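Local structure of 450aa long hypothetical fmu protein (Pyrococcus horikoshii, 2YXL) at residues E200-L205 against V210-S215; L66-I71 against T78-D83; Y288-D293 against P323-E328; P158-E163 against S391-E396. The protein probably methylates cytosine in RNA at carbon 5 with S-adenosylmethionine as methyl donor, and binds the cofactor analogue sinefungin. One frame throughout, in Å; residues are numbered along the deposited sequence.

Contact 1: E200-L205 against V210-S215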
# COMPACT_ATOMS: atom_id res chain seq x y z
N GLU A 200 -6.40 22.89 -13.38
CA GLU A 200 -5.05 23.46 -13.43
C GLU A 200 -3.99 22.36 -13.29
O GLU A 200 -3.00 22.35 -14.02
CB GLU A 200 -4.90 24.51 -12.32
CG GLU A 200 -3.48 25.02 -12.07
CD GLU A 200 -3.25 25.42 -10.62
OE1 GLU A 200 -2.36 26.27 -10.37
OE2 GLU A 200 -3.96 24.90 -9.73
N VAL A 201 -4.22 21.44 -12.35
CA VAL A 201 -3.34 20.29 -12.14
C VAL A 201 -3.36 19.34 -13.34
O VAL A 201 -2.31 18.93 -13.83
CB VAL A 201 -3.68 19.54 -10.83
CG1 VAL A 201 -2.95 18.20 -10.75
CG2 VAL A 201 -3.35 20.40 -9.61
N ILE A 202 -4.57 19.00 -13.81
CA ILE A 202 -4.74 18.15 -14.99
C ILE A 202 -3.96 18.71 -16.19
O ILE A 202 -3.24 17.97 -16.86
CB ILE A 202 -6.24 17.96 -15.35
CG1 ILE A 202 -6.94 17.10 -14.30
CG2 ILE A 202 -6.40 17.35 -16.75
CD1 ILE A 202 -8.44 16.93 -14.51
N GLY A 203 -4.10 20.01 -16.44
CA GLY A 203 -3.38 20.69 -17.52
C GLY A 203 -1.87 20.61 -17.40
O GLY A 203 -1.17 20.37 -18.38
N GLU A 204 -1.36 20.81 -16.18
CA GLU A 204 0.07 20.73 -15.90
C GLU A 204 0.61 19.31 -16.09
O GLU A 204 1.75 19.13 -16.53
CB GLU A 204 0.37 21.23 -14.48
CG GLU A 204 1.85 21.50 -14.19
CD GLU A 204 2.16 21.65 -12.71
OE1 GLU A 204 1.37 22.31 -11.99
OE2 GLU A 204 3.20 21.12 -12.26
N LEU A 205 -0.21 18.31 -15.75
CA LEU A 205 0.14 16.91 -15.96
C LEU A 205 0.10 16.54 -17.44
O LEU A 205 0.99 15.84 -17.94
CB LEU A 205 -0.78 15.99 -15.16
CG LEU A 205 -0.65 15.96 -13.64
CD1 LEU A 205 -1.86 15.28 -13.02
CD2 LEU A 205 0.64 15.28 -13.20
N VAL A 210 1.74 12.74 -19.53
CA VAL A 210 1.02 12.01 -18.49
C VAL A 210 -0.46 11.87 -18.83
O VAL A 210 -1.17 12.86 -18.98
CB VAL A 210 1.20 12.66 -17.09
CG1 VAL A 210 0.49 11.85 -16.02
CG2 VAL A 210 2.67 12.81 -16.74
N GLU A 211 -0.90 10.62 -18.94
CA GLU A 211 -2.30 10.29 -19.17
C GLU A 211 -3.06 10.37 -17.85
O GLU A 211 -2.68 9.74 -16.86
CB GLU A 211 -2.38 8.88 -19.76
CG GLU A 211 -3.74 8.48 -20.31
CD GLU A 211 -3.70 7.16 -21.07
OE1 GLU A 211 -4.79 6.66 -21.44
OE2 GLU A 211 -2.60 6.62 -21.31
N VAL A 212 -4.13 11.17 -17.84
CA VAL A 212 -4.88 11.47 -16.62
C VAL A 212 -6.36 11.11 -16.76
O VAL A 212 -7.00 11.45 -17.75
CB VAL A 212 -4.77 12.97 -16.24
CG1 VAL A 212 -5.26 13.21 -14.81
CG2 VAL A 212 -3.33 13.47 -16.40
N VAL A 213 -6.89 10.42 -15.75
CA VAL A 213 -8.33 10.14 -15.67
C VAL A 213 -8.90 10.56 -14.31
O VAL A 213 -8.44 10.11 -13.26
CB VAL A 213 -8.68 8.66 -16.02
CG1 VAL A 213 -7.80 7.68 -15.27
CG2 VAL A 213 -10.16 8.36 -15.75
N ARG A 214 -9.88 11.45 -14.36
CA ARG A 214 -10.50 12.02 -13.18
C ARG A 214 -11.50 11.04 -12.57
O ARG A 214 -12.27 10.41 -13.30
CB ARG A 214 -11.19 13.34 -13.56
CG ARG A 214 -11.53 14.22 -12.38
CD ARG A 214 -11.99 15.59 -12.82
NE ARG A 214 -12.28 16.40 -11.65
CZ ARG A 214 -12.81 17.62 -11.67
NH1 ARG A 214 -13.01 18.25 -10.52
NH2 ARG A 214 -13.13 18.21 -12.82
N SER A 215 -11.47 10.91 -11.25
CA SER A 215 -12.41 10.05 -10.52
C SER A 215 -13.83 10.59 -10.57
O SER A 215 -14.05 11.79 -10.39
CB SER A 215 -11.97 9.87 -9.06
OG SER A 215 -13.05 9.42 -8.25
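Leu205 and Val212 form the closest apolar side-chain pair of this helix-to-strand junction, crossing at about a right angle with Leu205 CB 3.8 Å from Val212 CG2. Leu205 CD1 reaches the same methyl at 4.1 Å, so the base and one branch of the leucine share a single valine carbon. The second branch of Val212 serves another residue of the helix: CG1 stands anti to the backbone N (chi1 -166°) and is turned to Ile202, whose CG1 lies 4.3 Å from Val212 CG1. One valine thus meets two side chains that sit three residues apart on the helix. Val210 adds a further apolar touch, its CB 4.3 Å from Leu205 CB.

Backbone contact enters at the same end, where Val210 CB rests 3.3 Å from Leu205 O. This is van der Waals packing, and no hydrogen bond joins the two segments.

The mixed contact is made by Arg214. Its chain runs extended from CG to NE and lies across Ile202, with Arg214 CD 4.2 Å from Ile202 CD1. The methylenes supply the apolar surface, while the polar end turns elsewhere, NE bonding to Pro219 O.

The 200-205 part of helix 198-207 and strand 212-214 run nearly antiparallel (162°), their axes 9.7 Å apart at closest approach. The pair lies in the range assigned to a ferredoxin-like domain; strand 212-214 is an outermost strand of a four-stranded antiparallel sheet. Strand 221-225 is its hydrogen-bonded neighbour and sends Leu222 to Ile202, while Val201 packs on Val191 of strand 186-191.

Contact 2: L66-I71 against T78-D83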
# COMPACT_ATOMS: atom_id res chain seq x y z
N LEU A 66 5.77 -17.94 -4.57
CA LEU A 66 5.89 -19.01 -5.55
C LEU A 66 7.32 -19.09 -6.08
O LEU A 66 7.88 -20.19 -6.22
CB LEU A 66 4.88 -18.81 -6.68
CG LEU A 66 3.40 -18.92 -6.28
CD1 LEU A 66 2.48 -18.28 -7.32
CD2 LEU A 66 2.99 -20.37 -6.02
N ILE A 67 7.91 -17.93 -6.34
CA ILE A 67 9.32 -17.83 -6.72
C ILE A 67 10.22 -18.48 -5.65
O ILE A 67 11.13 -19.25 -5.98
CB ILE A 67 9.72 -16.35 -6.99
CG1 ILE A 67 9.11 -15.87 -8.32
CG2 ILE A 67 11.23 -16.17 -6.99
CD1 ILE A 67 9.13 -14.36 -8.55
N ASP A 68 9.95 -18.18 -4.38
CA ASP A 68 10.70 -18.74 -3.26
C ASP A 68 10.63 -20.26 -3.20
O ASP A 68 11.65 -20.92 -2.96
CB ASP A 68 10.23 -18.13 -1.92
CG ASP A 68 10.66 -16.66 -1.75
OD1 ASP A 68 11.42 -16.14 -2.60
OD2 ASP A 68 10.22 -16.04 -0.76
N LYS A 69 9.44 -20.83 -3.44
CA LYS A 69 9.28 -22.29 -3.52
C LYS A 69 10.14 -22.92 -4.61
O LYS A 69 10.65 -24.02 -4.44
CB LYS A 69 7.82 -22.68 -3.73
CG LYS A 69 6.94 -22.57 -2.50
CD LYS A 69 5.61 -23.28 -2.70
CE LYS A 69 4.53 -22.72 -1.78
NZ LYS A 69 4.87 -22.86 -0.33
N VAL A 70 10.29 -22.21 -5.73
CA VAL A 70 11.16 -22.65 -6.82
C VAL A 70 12.63 -22.60 -6.39
O VAL A 70 13.39 -23.54 -6.62
CB VAL A 70 10.95 -21.83 -8.12
CG1 VAL A 70 12.04 -22.13 -9.15
CG2 VAL A 70 9.57 -22.10 -8.71
N ILE A 71 13.01 -21.49 -5.75
CA ILE A 71 14.37 -21.33 -5.23
C ILE A 71 14.73 -22.47 -4.27
O ILE A 71 15.83 -23.02 -4.34
CB ILE A 71 14.60 -19.94 -4.58
CG1 ILE A 71 14.48 -18.84 -5.65
CG2 ILE A 71 15.97 -19.87 -3.90
CD1 ILE A 71 14.44 -17.42 -5.10
N THR A 78 15.04 -22.82 2.04
CA THR A 78 14.33 -21.56 1.87
C THR A 78 15.32 -20.41 1.60
O THR A 78 16.39 -20.35 2.22
CB THR A 78 13.42 -21.22 3.08
OG1 THR A 78 12.88 -19.90 2.90
CG2 THR A 78 14.18 -21.28 4.41
N PRO A 79 14.99 -19.53 0.64
CA PRO A 79 15.86 -18.37 0.38
C PRO A 79 15.89 -17.39 1.56
O PRO A 79 16.73 -16.49 1.59
CB PRO A 79 15.20 -17.71 -0.83
CG PRO A 79 13.78 -18.17 -0.80
CD PRO A 79 13.84 -19.57 -0.28
N LEU A 80 14.99 -17.58 2.52
CA LEU A 80 14.90 -16.71 3.69
C LEU A 80 16.11 -16.78 4.62
O LEU A 80 16.40 -15.81 5.31
CB LEU A 80 13.59 -16.94 4.45
CG LEU A 80 12.38 -16.04 4.15
CD1 LEU A 80 12.30 -15.57 2.69
CD2 LEU A 80 11.06 -16.71 4.55
N ILE A 81 16.83 -17.91 4.63
CA ILE A 81 18.05 -18.04 5.46
C ILE A 81 19.31 -17.51 4.78
O ILE A 81 20.38 -17.43 5.39
CB ILE A 81 18.31 -19.51 5.94
CG1 ILE A 81 18.65 -20.42 4.76
CG2 ILE A 81 17.14 -20.03 6.78
CD1 ILE A 81 19.44 -21.66 5.15
N LEU A 82 19.18 -17.15 3.51
CA LEU A 82 20.28 -16.65 2.69
C LEU A 82 20.48 -15.15 2.87
O LEU A 82 19.59 -14.44 3.35
CB LEU A 82 19.99 -16.97 1.22
CG LEU A 82 20.52 -18.23 0.50
CD1 LEU A 82 20.79 -19.43 1.40
CD2 LEU A 82 19.57 -18.60 -0.63
N ASP A 83 21.67 -14.68 2.49
CA ASP A 83 22.01 -13.25 2.42
C ASP A 83 20.99 -12.48 1.56
O ASP A 83 20.55 -12.99 0.53
CB ASP A 83 23.44 -13.10 1.87
CG ASP A 83 23.76 -11.69 1.42
OD1 ASP A 83 23.39 -11.32 0.28
OD2 ASP A 83 24.41 -10.94 2.20
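Asp68 and Pro79 meet at the loop of a helical hairpin, where helix 47-75 gives way, through a short 3-10 segment, to helix 84-99, in an all-helical region consistent with the NusB-like N-terminal domain of RsmB relatives. Asp68 can be followed outward against the proline ring. Its CB lies 3.7 Å from Pro79 CG, and its carboxyl carbon CG comes to 3.6 Å of the same Pro79 CG. With that carbon beside the backbone N (chi1 -71°), the carboxylate is brought against Pro79 CG, slantwise to the ring, and OD1 also sits 3.6 Å from Pro79 CG. OD2 reaches farther, to 4.1 Å from Leu80 CD1, and forms a salt bridge with Arg91 of helix 84-99. With the carboxylate gone, as in an alanine, Arg91 would probably lose its salt-bridge mate and Pro79 CG the cover of CG and OD1.

One turn along the helix, Ile71 meets the same ring, its CG2 3.8 Å from Pro79 CB, while its side chain also packs on Leu90 and Val94. Ahead of the proline, Thr78 shapes the loop as an ST turn, its OG1 accepting from Leu80 N at 3.2 Å with an N-H...O angle of 163°.

Contact 3: Y288-D293 against P323-E328. With SFG (sinefungin), chain B.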
# COMPACT_ATOMS: atom_id res chain seq x y z
N TYR A 288 -5.49 17.22 16.00
CA TYR A 288 -4.49 16.49 16.77
C TYR A 288 -4.14 15.20 16.03
O TYR A 288 -5.01 14.35 15.80
CB TYR A 288 -5.00 16.18 18.19
CG TYR A 288 -5.16 17.39 19.08
CD1 TYR A 288 -6.43 17.93 19.34
CD2 TYR A 288 -4.06 18.00 19.67
CE1 TYR A 288 -6.58 19.04 20.16
CE2 TYR A 288 -4.20 19.12 20.50
CZ TYR A 288 -5.47 19.63 20.73
OH TYR A 288 -5.62 20.73 21.55
N ALA A 289 -2.87 15.08 15.64
CA ALA A 289 -2.41 13.95 14.84
C ALA A 289 -1.44 13.05 15.61
O ALA A 289 -0.29 13.43 15.87
CB ALA A 289 -1.77 14.45 13.55
N PHE A 290 -1.91 11.85 15.96
CA PHE A 290 -1.13 10.89 16.74
C PHE A 290 -0.50 9.82 15.86
O PHE A 290 -1.14 9.30 14.95
CB PHE A 290 -2.01 10.21 17.79
CG PHE A 290 -2.49 11.14 18.88
CD1 PHE A 290 -3.67 11.86 18.73
CD2 PHE A 290 -1.76 11.27 20.06
CE1 PHE A 290 -4.11 12.71 19.74
CE2 PHE A 290 -2.20 12.12 21.07
CZ PHE A 290 -3.38 12.84 20.91
N ASP A 291 0.76 9.49 16.14
CA ASP A 291 1.45 8.35 15.53
C ASP A 291 2.70 7.95 16.32
O ASP A 291 3.51 8.81 16.69
CB ASP A 291 1.82 8.64 14.07
CG ASP A 291 1.97 7.37 13.25
OD1 ASP A 291 1.08 7.11 12.41
OD2 ASP A 291 2.97 6.64 13.44
N VAL A 292 2.86 6.65 16.56
CA VAL A 292 4.00 6.13 17.32
C VAL A 292 5.31 6.16 16.54
O VAL A 292 6.39 6.20 17.13
CB VAL A 292 3.75 4.69 17.85
CG1 VAL A 292 2.77 4.70 19.02
CG2 VAL A 292 3.27 3.75 16.74
N ASP A 293 5.21 6.15 15.21
CA ASP A 293 6.38 6.12 14.34
C ASP A 293 6.89 7.53 14.07
O ASP A 293 6.22 8.33 13.41
CB ASP A 293 6.05 5.39 13.04
CG ASP A 293 7.29 4.91 12.31
OD1 ASP A 293 7.98 5.74 11.68
OD2 ASP A 293 7.58 3.69 12.36
N PRO A 323 -7.67 9.95 25.86
CA PRO A 323 -7.79 10.87 27.01
C PRO A 323 -6.57 11.00 27.92
O PRO A 323 -5.64 10.20 27.85
CB PRO A 323 -8.96 10.27 27.79
CG PRO A 323 -9.79 9.61 26.77
CD PRO A 323 -8.82 9.03 25.79
N GLU A 324 -6.61 12.02 28.78
CA GLU A 324 -5.48 12.44 29.64
C GLU A 324 -4.14 12.70 28.91
O GLU A 324 -3.06 12.44 29.45
CB GLU A 324 -5.32 11.60 30.93
CG GLU A 324 -5.72 10.12 30.88
CD GLU A 324 -4.62 9.21 30.34
OE1 GLU A 324 -3.46 9.66 30.21
OE2 GLU A 324 -4.93 8.04 30.04
N ILE A 325 -4.25 13.21 27.68
CA ILE A 325 -3.13 13.83 26.97
C ILE A 325 -3.66 15.13 26.36
O ILE A 325 -3.02 16.18 26.46
CB ILE A 325 -2.54 12.92 25.86
CG1 ILE A 325 -1.81 11.70 26.45
CG2 ILE A 325 -1.62 13.71 24.91
CD1 ILE A 325 -0.51 12.00 27.21
N ILE A 326 -4.84 15.04 25.75
CA ILE A 326 -5.50 16.19 25.13
C ILE A 326 -6.85 16.49 25.79
O ILE A 326 -7.41 17.57 25.61
CB ILE A 326 -5.67 16.02 23.60
CG1 ILE A 326 -6.41 14.71 23.28
CG2 ILE A 326 -4.31 16.07 22.90
CD1 ILE A 326 -7.02 14.67 21.89
N GLY A 327 -7.36 15.52 26.55
CA GLY A 327 -8.63 15.67 27.26
C GLY A 327 -9.57 14.51 27.05
O GLY A 327 -9.33 13.64 26.21
N GLU A 328 -10.66 14.49 27.83
CA GLU A 328 -11.68 13.45 27.72
C GLU A 328 -12.57 13.71 26.50
O GLU A 328 -12.14 13.46 25.37
CB GLU A 328 -12.51 13.38 29.01
CG GLU A 328 -13.17 12.02 29.26
CD GLU A 328 -12.24 11.00 29.90
OE1 GLU A 328 -12.40 9.79 29.62
OE2 GLU A 328 -11.35 11.39 30.69
N SFG B . -4.21 7.48 8.35
CA SFG B . -2.89 7.41 7.70
C SFG B . -2.93 8.12 6.33
O SFG B . -1.85 8.55 5.87
OXT SFG B . -4.04 8.24 5.78
CB SFG B . -2.44 5.94 7.56
CG SFG B . -2.22 5.30 8.94
CD SFG B . -1.68 3.86 8.86
NE SFG B . -2.69 3.02 8.19
C5' SFG B . -1.42 3.24 10.25
C4' SFG B . -0.52 4.11 11.17
O4' SFG B . -0.91 3.77 12.53
C3' SFG B . 0.98 3.79 11.09
O3' SFG B . 1.69 4.98 10.71
C2' SFG B . 1.36 3.35 12.51
O2' SFG B . 2.63 3.89 12.90
C1' SFG B . 0.26 4.01 13.34
N9 SFG B . 0.03 3.39 14.68
C8 SFG B . -0.04 2.09 14.96
N7 SFG B . -0.28 1.92 16.26
C5 SFG B . -0.35 3.13 16.82
C6 SFG B . -0.57 3.58 18.11
N6 SFG B . -0.76 2.72 19.11
N1 SFG B . -0.60 4.91 18.35
C2 SFG B . -0.41 5.77 17.36
N3 SFG B . -0.20 5.37 16.11
C4 SFG B . -0.17 4.06 15.81
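Ile326 packs against both Tyr288 and Phe290, which strand 286-290 of the Rossmann-like methyltransferase sheet turns toward the loop before strand 331-337. This is the tight part. In both aromatics CG stands anti to the carbonyl carbon (chi1 -68° and -67°), which sets the two rings toward the isoleucine. Ile326 CG2 lies over one face of the tyrosine in a CH-pi contact, 4.0 Å from the ring centroid and 20° off the normal. The same methyl sits at the edge of the phenylalanine, 3.9 Å from Phe290 CZ. Leu315 and Val264 of neighbouring strands pack on the same isoleucine.

The looser side belongs to exposed Ile325: only its CG2 approaches, 4.2 Å from Phe290 CE2, and the CG1-CD1 arm is directed elsewhere.

Past the strand, in the sinefungin pocket, Val292 sets CG1 and CG2 against the adenine, and Asp291 takes both ribose hydroxyls, O3' on OD1 and O2' on OD2. With a leucine in place of Asp291, both ribose hydroxyls, Ala269 N and Asp293 N are likely to be left without this acceptor. Asp291 also closes an Asx turn: its OD2 accepts from Asp293 N at 2.9 Å through the anti lone pair.

Contact 4: P158-E163 against S391-E396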
# COMPACT_ATOMS: atom_id res chain seq x y z
N PRO A 158 -1.19 -17.38 -1.44
CA PRO A 158 -1.07 -18.56 -0.57
C PRO A 158 -2.44 -19.17 -0.28
O PRO A 158 -3.45 -18.46 -0.24
CB PRO A 158 -0.45 -18.00 0.71
CG PRO A 158 -0.82 -16.56 0.72
CD PRO A 158 -0.88 -16.13 -0.72
N SER A 159 -2.46 -20.48 -0.08
CA SER A 159 -3.69 -21.25 0.10
C SER A 159 -4.59 -20.75 1.23
O SER A 159 -5.82 -20.74 1.10
CB SER A 159 -3.37 -22.74 0.30
OG SER A 159 -4.52 -23.54 0.11
N TRP A 160 -3.98 -20.32 2.34
CA TRP A 160 -4.73 -19.81 3.49
C TRP A 160 -5.49 -18.53 3.16
O TRP A 160 -6.61 -18.33 3.64
CB TRP A 160 -3.81 -19.59 4.71
CG TRP A 160 -3.00 -18.32 4.67
CD1 TRP A 160 -1.73 -18.17 4.20
CD2 TRP A 160 -3.42 -17.02 5.12
NE1 TRP A 160 -1.33 -16.86 4.33
CE2 TRP A 160 -2.34 -16.13 4.89
CE3 TRP A 160 -4.60 -16.52 5.70
CZ2 TRP A 160 -2.41 -14.77 5.22
CZ3 TRP A 160 -4.66 -15.17 6.03
CH2 TRP A 160 -3.57 -14.31 5.78
N LEU A 161 -4.88 -17.68 2.33
CA LEU A 161 -5.50 -16.42 1.92
C LEU A 161 -6.65 -16.70 0.96
O LEU A 161 -7.75 -16.16 1.13
CB LEU A 161 -4.48 -15.50 1.24
CG LEU A 161 -4.51 -13.98 1.51
CD1 LEU A 161 -4.02 -13.22 0.29
CD2 LEU A 161 -5.87 -13.45 1.96
N ILE A 162 -6.40 -17.56 -0.03
CA ILE A 162 -7.43 -17.98 -0.99
C ILE A 162 -8.66 -18.52 -0.26
O ILE A 162 -9.79 -18.16 -0.60
CB ILE A 162 -6.88 -19.06 -1.96
CG1 ILE A 162 -5.75 -18.48 -2.81
CG2 ILE A 162 -8.01 -19.63 -2.83
CD1 ILE A 162 -4.98 -19.50 -3.63
N GLU A 163 -8.42 -19.36 0.75
CA GLU A 163 -9.48 -19.93 1.57
C GLU A 163 -10.23 -18.83 2.33
O GLU A 163 -11.46 -18.79 2.33
CB GLU A 163 -8.90 -20.96 2.54
CG GLU A 163 -9.88 -22.06 2.96
CD GLU A 163 -10.29 -22.97 1.81
OE1 GLU A 163 -11.49 -23.30 1.71
OE2 GLU A 163 -9.42 -23.35 0.99
N SER A 391 -8.34 -3.15 5.13
CA SER A 391 -8.33 -4.60 5.25
C SER A 391 -9.67 -5.15 4.78
O SER A 391 -10.69 -4.48 4.88
CB SER A 391 -8.07 -5.01 6.70
OG SER A 391 -8.30 -6.39 6.89
N ILE A 392 -9.65 -6.38 4.26
CA ILE A 392 -10.87 -7.03 3.79
C ILE A 392 -11.44 -8.03 4.79
O ILE A 392 -12.52 -8.59 4.58
CB ILE A 392 -10.67 -7.71 2.42
CG1 ILE A 392 -9.51 -8.71 2.48
CG2 ILE A 392 -10.46 -6.66 1.32
CD1 ILE A 392 -9.61 -9.84 1.46
N PHE A 393 -10.70 -8.26 5.87
CA PHE A 393 -11.08 -9.27 6.87
C PHE A 393 -12.17 -8.77 7.81
O PHE A 393 -12.11 -7.65 8.31
CB PHE A 393 -9.86 -9.72 7.67
CG PHE A 393 -8.77 -10.33 6.84
CD1 PHE A 393 -7.45 -9.87 6.97
CD2 PHE A 393 -9.04 -11.35 5.94
CE1 PHE A 393 -6.42 -10.43 6.21
CE2 PHE A 393 -8.01 -11.91 5.17
CZ PHE A 393 -6.71 -11.45 5.31
N LYS A 394 -13.17 -9.62 8.04
CA LYS A 394 -14.26 -9.31 8.96
C LYS A 394 -13.76 -9.08 10.38
O LYS A 394 -14.30 -8.24 11.10
CB LYS A 394 -15.32 -10.41 8.94
CG LYS A 394 -16.17 -10.45 7.67
CD LYS A 394 -16.98 -11.73 7.59
CE LYS A 394 -17.67 -11.85 6.24
NZ LYS A 394 -18.32 -13.18 6.06
N GLU A 395 -12.72 -9.82 10.77
CA GLU A 395 -12.12 -9.73 12.11
C GLU A 395 -11.65 -8.32 12.49
O GLU A 395 -11.72 -7.94 13.65
CB GLU A 395 -10.95 -10.70 12.24
CG GLU A 395 -11.31 -12.07 12.82
CD GLU A 395 -12.18 -12.91 11.88
OE1 GLU A 395 -12.86 -13.83 12.39
OE2 GLU A 395 -12.16 -12.68 10.65
N GLU A 396 -11.18 -7.57 11.49
CA GLU A 396 -10.69 -6.22 11.71
C GLU A 396 -11.79 -5.18 11.51
O GLU A 396 -11.63 -4.02 11.89
CB GLU A 396 -9.54 -5.92 10.76
CG GLU A 396 -8.24 -6.59 11.13
CD GLU A 396 -7.23 -6.53 10.00
OE1 GLU A 396 -6.42 -5.58 9.98
OE2 GLU A 396 -7.26 -7.42 9.13
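Ser391 OG is gripped by four groups: it donates to Glu396 OE2 at 2.7 Å, accepts from Phe393 N at 3.2 Å with an N-H...O angle of 163°, and is hydrogen-bonded to the hydroxyls of Thr341 and Ser343. The serine meets its carboxylate from well above the plane, 65° out of it, and this OE2 lies in the plane of the Phe393 ring, at its edge. Polar bonds thus fix the loop from which the aromatic side chain reaches across.

The bond from Phe393 N makes this an ST turn, placed directly after Cys390, the predicted nucleophile, in the loop between strand 383-389 and helix 398-407 of the Rossmann-like methyltransferase domain. With CG anti to the carbonyl carbon (chi1 -59°), Phe393 carries its ring toward helix 159-169, within the range assigned to the ferredoxin-like domain, and the two parts meet here.

Leu161 lies across the phenylalanine, with CD2 at the ring edge, 4.0 Å from Phe393 CZ. Trp160 comes in beside it, CH2 standing 4.3 Å from Phe393 CZ. The indole is itself backed by its neighbour, Leu161 CB lying 4.2 Å above one face, over the centre. Ile361 of helix 361-376 touches both Trp160 and Phe393.

How the contacts relate
From the N terminus, contact 2 closes first, a short loop joining successive helices of the all-helical region, complete before any other contact opens. Residues 158-163 then begin contact 4, which closes at 391-396, after more than two hundred residues. Contacts 1 and 3 both fall within that span, one after the other: 200-205 with 210-215 in the ferredoxin-like part, then 288-293 with 323-328 in the methyltransferase sheet beside the cofactor site. No contacts cross. Contacts 1 and 2 lie on opposite sides of the chain's centre, whereas contacts 2 and 4 approach to about 7 Å between nearest atoms without touching. Contact 4 alone joins the ferredoxin-like part to the methyltransferase part.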